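Local coordinates for protein putative O-Methyltransferase (Corynebacterium glutamicum, PDB 3DR5) that probably transfers a methyl group from S-adenosyl-L-methionine to a hydroxyl oxygen of an acceptor that has not been identified, at residues 63-75 against 87-101. Sequence-based numbering, arbitrary orientation.
Sequences ITPAAGLVGLYIL and IDPESEHQRQAKALF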
loop_
_atom_site.group_PDB
_atom_site.type_symbol
_atom_site.label_atom_id
_atom_site.label_comp_id
_atom_site.label_asym_id
_atom_site.label_seq_id
_atom_site.Cartn_x
_atom_site.Cartn_y
_atom_site.Cartn_z
ATOM N N ILE A 63 11.958 12.313 3.801
ATOM C CA ILE A 63 12.870 12.666 4.877
ATOM C C ILE A 63 13.762 11.457 5.106
ATOM O O ILE A 63 13.402 10.521 5.820
ATOM C CB ILE A 63 12.088 13.004 6.152
ATOM C CG1 ILE A 63 11.268 14.277 5.920
ATOM C CG2 ILE A 63 13.039 13.180 7.315
ATOM C CD1 ILE A 63 9.911 14.252 6.587
ATOM N N THR A 64 14.956 11.501 4.527
ATOM C CA THR A 64 15.876 10.375 4.613
ATOM C C THR A 64 17.251 10.719 4.045
ATOM O O THR A 64 17.363 11.571 3.168
ATOM C CB THR A 64 15.304 9.194 3.796
ATOM O OG1 THR A 64 16.285 8.164 3.653
ATOM C CG2 THR A 64 14.892 9.675 2.379
ATOM N N PRO A 65 18.307 10.049 4.532
ATOM C CA PRO A 65 19.683 10.269 4.066
ATOM C C PRO A 65 19.837 9.812 2.617
ATOM O O PRO A 65 20.714 10.275 1.903
ATOM C CB PRO A 65 20.527 9.406 5.000
ATOM C CG PRO A 65 19.730 9.347 6.247
ATOM C CD PRO A 65 18.285 9.282 5.793
ATOM N N ALA A 66 18.996 8.875 2.198
ATOM C CA ALA A 66 19.040 8.357 0.828
ATOM C C ALA A 66 17.787 8.783 0.069
ATOM O O ALA A 66 17.002 7.952 -0.369
ATOM C CB ALA A 66 19.135 6.837 0.840
ATOM N N ALA A 67 17.610 10.089 -0.099
ATOM C CA ALA A 67 16.442 10.631 -0.788
ATOM C C ALA A 67 16.413 10.322 -2.275
ATOM O O ALA A 67 15.353 10.370 -2.908
ATOM C CB ALA A 67 16.367 12.140 -0.569
ATOM N N GLY A 68 17.581 10.008 -2.827
ATOM C CA GLY A 68 17.672 9.712 -4.240
ATOM C C GLY A 68 16.975 8.421 -4.626
ATOM O O GLY A 68 16.225 8.378 -5.609
ATOM N N LEU A 69 17.227 7.366 -3.861
ATOM C CA LEU A 69 16.616 6.077 -4.140
ATOM C C LEU A 69 15.107 6.192 -3.894
ATOM O O LEU A 69 14.302 5.961 -4.789
ATOM C CB LEU A 69 17.235 4.990 -3.246
ATOM C CG LEU A 69 16.577 3.606 -3.317
ATOM C CD1 LEU A 69 16.776 2.988 -4.689
ATOM C CD2 LEU A 69 17.172 2.715 -2.247
ATOM N N VAL A 70 14.736 6.558 -2.676
ATOM C CA VAL A 70 13.335 6.727 -2.300
ATOM C C VAL A 70 12.577 7.650 -3.265
ATOM O O VAL A 70 11.478 7.309 -3.716
ATOM C CB VAL A 70 13.231 7.299 -0.862
ATOM C CG1 VAL A 70 11.792 7.740 -0.556
ATOM C CG2 VAL A 70 13.680 6.251 0.135
ATOM N N GLY A 71 13.180 8.803 -3.562
ATOM C CA GLY A 71 12.583 9.792 -4.442
ATOM C C GLY A 71 12.260 9.305 -5.834
ATOM O O GLY A 71 11.284 9.749 -6.447
ATOM N N LEU A 72 13.099 8.414 -6.348
ATOM C CA LEU A 72 12.899 7.867 -7.680
ATOM C C LEU A 72 11.635 7.006 -7.715
ATOM O O LEU A 72 10.905 7.000 -8.709
ATOM C CB LEU A 72 14.126 7.049 -8.117
ATOM C CG LEU A 72 15.350 7.890 -8.532
ATOM C CD1 LEU A 72 16.550 6.974 -8.780
ATOM C CD2 LEU A 72 15.035 8.686 -9.802
ATOM N N TYR A 73 11.381 6.271 -6.638
ATOM C CA TYR A 73 10.189 5.422 -6.566
ATOM C C TYR A 73 8.942 6.290 -6.486
ATOM O O TYR A 73 7.931 6.002 -7.104
ATOM C CB TYR A 73 10.252 4.527 -5.336
ATOM C CG TYR A 73 11.171 3.352 -5.492
ATOM C CD1 TYR A 73 10.855 2.312 -6.370
ATOM C CD2 TYR A 73 12.336 3.255 -4.733
ATOM C CE1 TYR A 73 11.675 1.198 -6.481
ATOM C CE2 TYR A 73 13.168 2.144 -4.835
ATOM C CZ TYR A 73 12.831 1.123 -5.703
ATOM O OH TYR A 73 13.628 0.010 -5.770
ATOM N N ILE A 74 9.037 7.362 -5.713
ATOM C CA ILE A 74 7.936 8.291 -5.537
ATOM C C ILE A 74 7.657 9.062 -6.828
ATOM O O ILE A 74 6.505 9.190 -7.237
ATOM C CB ILE A 74 8.238 9.271 -4.362
ATOM C CG1 ILE A 74 8.182 8.507 -3.036
ATOM C CG2 ILE A 74 7.253 10.434 -4.362
ATOM C CD1 ILE A 74 8.406 9.376 -1.803
ATOM N N LEU A 75 8.712 9.565 -7.473
ATOM C CA LEU A 75 8.565 10.318 -8.719
ATOM C C LEU A 75 7.919 9.494 -9.830
ATOM O O LEU A 75 7.240 10.037 -10.698
ATOM C CB LEU A 75 9.929 10.875 -9.167
ATOM C CG LEU A 75 10.407 12.055 -8.306
ATOM C CD1 LEU A 75 11.881 12.364 -8.591
ATOM C CD2 LEU A 75 9.526 13.274 -8.590
ATOM N N ILE A 87 14.521 16.161 2.356
ATOM C CA ILE A 87 15.062 16.824 3.536
ATOM C C ILE A 87 16.153 16.041 4.259
ATOM O O ILE A 87 15.908 14.932 4.753
ATOM C CB ILE A 87 13.956 17.099 4.581
ATOM C CG1 ILE A 87 12.721 17.699 3.905
ATOM C CG2 ILE A 87 14.495 18.016 5.680
ATOM C CD1 ILE A 87 11.622 18.094 4.870
ATOM N N ASP A 88 17.354 16.614 4.299
ATOM C CA ASP A 88 18.475 16.027 5.021
ATOM C C ASP A 88 19.508 17.138 5.271
ATOM O O ASP A 88 19.708 18.008 4.428
ATOM C CB ASP A 88 19.121 14.863 4.252
ATOM C CG ASP A 88 20.137 14.100 5.106
ATOM O OD1 ASP A 88 19.716 13.324 5.987
ATOM O OD2 ASP A 88 21.353 14.299 4.911
ATOM N N PRO A 89 20.159 17.128 6.446
ATOM C CA PRO A 89 21.169 18.133 6.814
ATOM C C PRO A 89 22.562 17.978 6.207
ATOM O O PRO A 89 23.368 18.909 6.250
ATOM C CB PRO A 89 21.217 18.032 8.338
ATOM C CG PRO A 89 20.947 16.583 8.593
ATOM C CD PRO A 89 19.870 16.220 7.574
ATOM N N GLU A 90 22.842 16.807 5.644
ATOM C CA GLU A 90 24.145 16.524 5.073
ATOM C C GLU A 90 24.238 16.989 3.628
ATOM O O GLU A 90 23.400 16.636 2.805
ATOM C CB GLU A 90 24.414 15.021 5.216
ATOM C CG GLU A 90 25.436 14.654 6.302
ATOM C CD GLU A 90 25.386 15.538 7.542
ATOM O OE1 GLU A 90 24.657 15.205 8.500
ATOM O OE2 GLU A 90 26.074 16.579 7.549
ATOM N N SER A 91 25.264 17.779 3.321
ATOM C CA SER A 91 25.411 18.322 1.978
ATOM C C SER A 91 25.787 17.342 0.884
ATOM O O SER A 91 25.390 17.530 -0.269
ATOM C CB SER A 91 26.376 19.516 1.989
ATOM O OG SER A 91 27.605 19.176 2.586
ATOM N N GLU A 92 26.536 16.298 1.229
ATOM C CA GLU A 92 26.887 15.306 0.226
ATOM C C GLU A 92 25.619 14.497 -0.093
ATOM O O GLU A 92 25.506 13.929 -1.184
ATOM C CB GLU A 92 28.025 14.384 0.711
ATOM C CG GLU A 92 27.735 13.511 1.910
ATOM C CD GLU A 92 28.974 12.716 2.328
ATOM O OE1 GLU A 92 28.952 12.075 3.398
ATOM O OE2 GLU A 92 29.969 12.725 1.573
ATOM N N HIS A 93 24.668 14.436 0.845
ATOM C CA HIS A 93 23.414 13.728 0.592
ATOM C C HIS A 93 22.613 14.561 -0.410
ATOM O O HIS A 93 21.897 14.009 -1.246
ATOM C CB HIS A 93 22.639 13.517 1.902
ATOM C CG HIS A 93 23.260 12.484 2.790
ATOM N ND1 HIS A 93 22.883 12.296 4.100
ATOM C CD2 HIS A 93 24.247 11.590 2.550
ATOM C CE1 HIS A 93 23.615 11.334 4.630
ATOM N NE2 HIS A 93 24.451 10.890 3.711
ATOM N N GLN A 94 22.735 15.889 -0.338
ATOM C CA GLN A 94 22.033 16.769 -1.279
ATOM C C GLN A 94 22.652 16.583 -2.667
ATOM O O GLN A 94 21.937 16.544 -3.681
ATOM C CB GLN A 94 22.148 18.237 -0.851
ATOM C CG GLN A 94 21.774 19.220 -1.955
ATOM C CD GLN A 94 21.498 20.611 -1.430
ATOM O OE1 GLN A 94 22.357 21.238 -0.800
ATOM N NE2 GLN A 94 20.289 21.106 -1.681
ATOM N N ARG A 95 23.982 16.476 -2.713
ATOM C CA ARG A 95 24.685 16.264 -3.978
ATOM C C ARG A 95 24.332 14.877 -4.502
ATOM O O ARG A 95 24.091 14.700 -5.693
ATOM C CB ARG A 95 26.202 16.360 -3.792
ATOM C CG ARG A 95 26.783 17.730 -4.081
ATOM C CD ARG A 95 28.250 17.633 -4.484
ATOM N NE ARG A 95 28.460 17.910 -5.905
ATOM C CZ ARG A 95 29.528 17.519 -6.598
ATOM N NH1 ARG A 95 30.494 16.826 -6.005
ATOM N NH2 ARG A 95 29.635 17.817 -7.888
ATOM N N GLN A 96 24.301 13.900 -3.600
ATOM C CA GLN A 96 23.982 12.518 -3.959
ATOM C C GLN A 96 22.595 12.393 -4.591
ATOM O O GLN A 96 22.422 11.687 -5.587
ATOM C CB GLN A 96 24.092 11.609 -2.714
ATOM C CG GLN A 96 25.535 11.224 -2.343
ATOM C CD GLN A 96 25.695 10.723 -0.904
ATOM O OE1 GLN A 96 24.762 10.179 -0.314
ATOM N NE2 GLN A 96 26.893 10.904 -0.340
ATOM N N ALA A 97 21.618 13.087 -4.015
ATOM C CA ALA A 97 20.241 13.046 -4.504
ATOM C C ALA A 97 20.031 13.785 -5.824
ATOM O O ALA A 97 19.519 13.212 -6.782
ATOM C CB ALA A 97 19.291 13.601 -3.437
ATOM N N LYS A 98 20.417 15.057 -5.870
ATOM C CA LYS A 98 20.267 15.862 -7.080
ATOM C C LYS A 98 20.958 15.214 -8.283
ATOM O O LYS A 98 20.492 15.335 -9.421
ATOM C CB LYS A 98 20.821 17.270 -6.850
ATOM C CG LYS A 98 19.950 18.141 -5.938
ATOM C CD LYS A 98 20.694 19.418 -5.548
ATOM C CE LYS A 98 19.889 20.679 -5.823
ATOM N NZ LYS A 98 19.217 21.212 -4.607
ATOM N N ALA A 99 22.065 14.522 -8.030
ATOM C CA ALA A 99 22.796 13.836 -9.089
ATOM C C ALA A 99 21.912 12.709 -9.643
ATOM O O ALA A 99 21.674 12.630 -10.850
ATOM C CB ALA A 99 24.095 13.253 -8.537
ATOM N N LEU A 100 21.430 11.831 -8.763
ATOM C CA LEU A 100 20.583 10.711 -9.182
ATOM C C LEU A 100 19.342 11.168 -9.955
ATOM O O LEU A 100 18.931 10.516 -10.919
ATOM C CB LEU A 100 20.181 9.865 -7.964
ATOM C CG LEU A 100 21.290 8.946 -7.444
ATOM C CD1 LEU A 100 20.905 8.406 -6.073
ATOM C CD2 LEU A 100 21.525 7.797 -8.439
ATOM N N PHE A 101 18.746 12.283 -9.535
ATOM C CA PHE A 101 17.575 12.802 -10.227
ATOM C C PHE A 101 18.035 13.316 -11.591
ATOM O O PHE A 101 17.393 13.069 -12.607
ATOM C CB PHE A 101 16.915 13.922 -9.408
ATOM C CG PHE A 101 16.380 13.467 -8.075
ATOM C CD1 PHE A 101 15.786 12.208 -7.939
ATOM C CD2 PHE A 101 16.481 14.282 -6.955
ATOM C CE1 PHE A 101 15.288 11.780 -6.706
ATOM C CE2 PHE A 101 15.990 13.862 -5.717
ATOM C CZ PHE A 101 15.403 12.607 -5.588
HETATM O O HOH W 1 22.147 10.419 -0.122
#
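F101 drives its ring as a knob into a hole on helix 67-75 lined by G68, G71, L72 and L75. Glycine suits two walls of this hole because the L100 methyl and the F101 ring lie directly against the backbone there, and G68 and A97 bring their CA atoms within 4.2 Å. The helix axes consequently approach to 8.4 Å, running in roughly the same direction at 35°. With F101 CG beside its own backbone N (F101 chi1 -63°), the phenyl group swings toward the other helix, where F101 CE1 meets L75 CD1 at 3.9 Å, the two side chains lying nearly at right angles, while L72 CD2 approaches F101 CD1 on a slant. L100 lays CD1 against the bare CA of G68, 3.9 Å away, and helix 20-31 packs on the same leucine. A67 CB, at the start of helix 67-75, meets A97 CB, midway along helix 91-101.

Toward the start of helix 91-101 the contact turns polar, and P65, H93 and Q96 are partly exposed to solvent. P65 sets its carbonyl O over one face of the H93 ring, 3.5 Å from H93 CG, and its CB near CE1; a water donates to both P65 O and Q96 OE1 and so links the two segments. The imidazole is fixed by D88, whose OD2 accepts from H93 ND1 at 2.6 Å and, from the opposite face of the carboxylate, from E90 N in an Asx turn leading into helix 91-101. An ST turn from T64 OG1 to A66 N shapes the start of helix 67-75. Parallel strands 59-63 and 83-87, each followed by its helix, belong to the Rossmann-like fold of class I methyltransferases, where the loops after such strands commonly border the S-adenosylmethionine pocket.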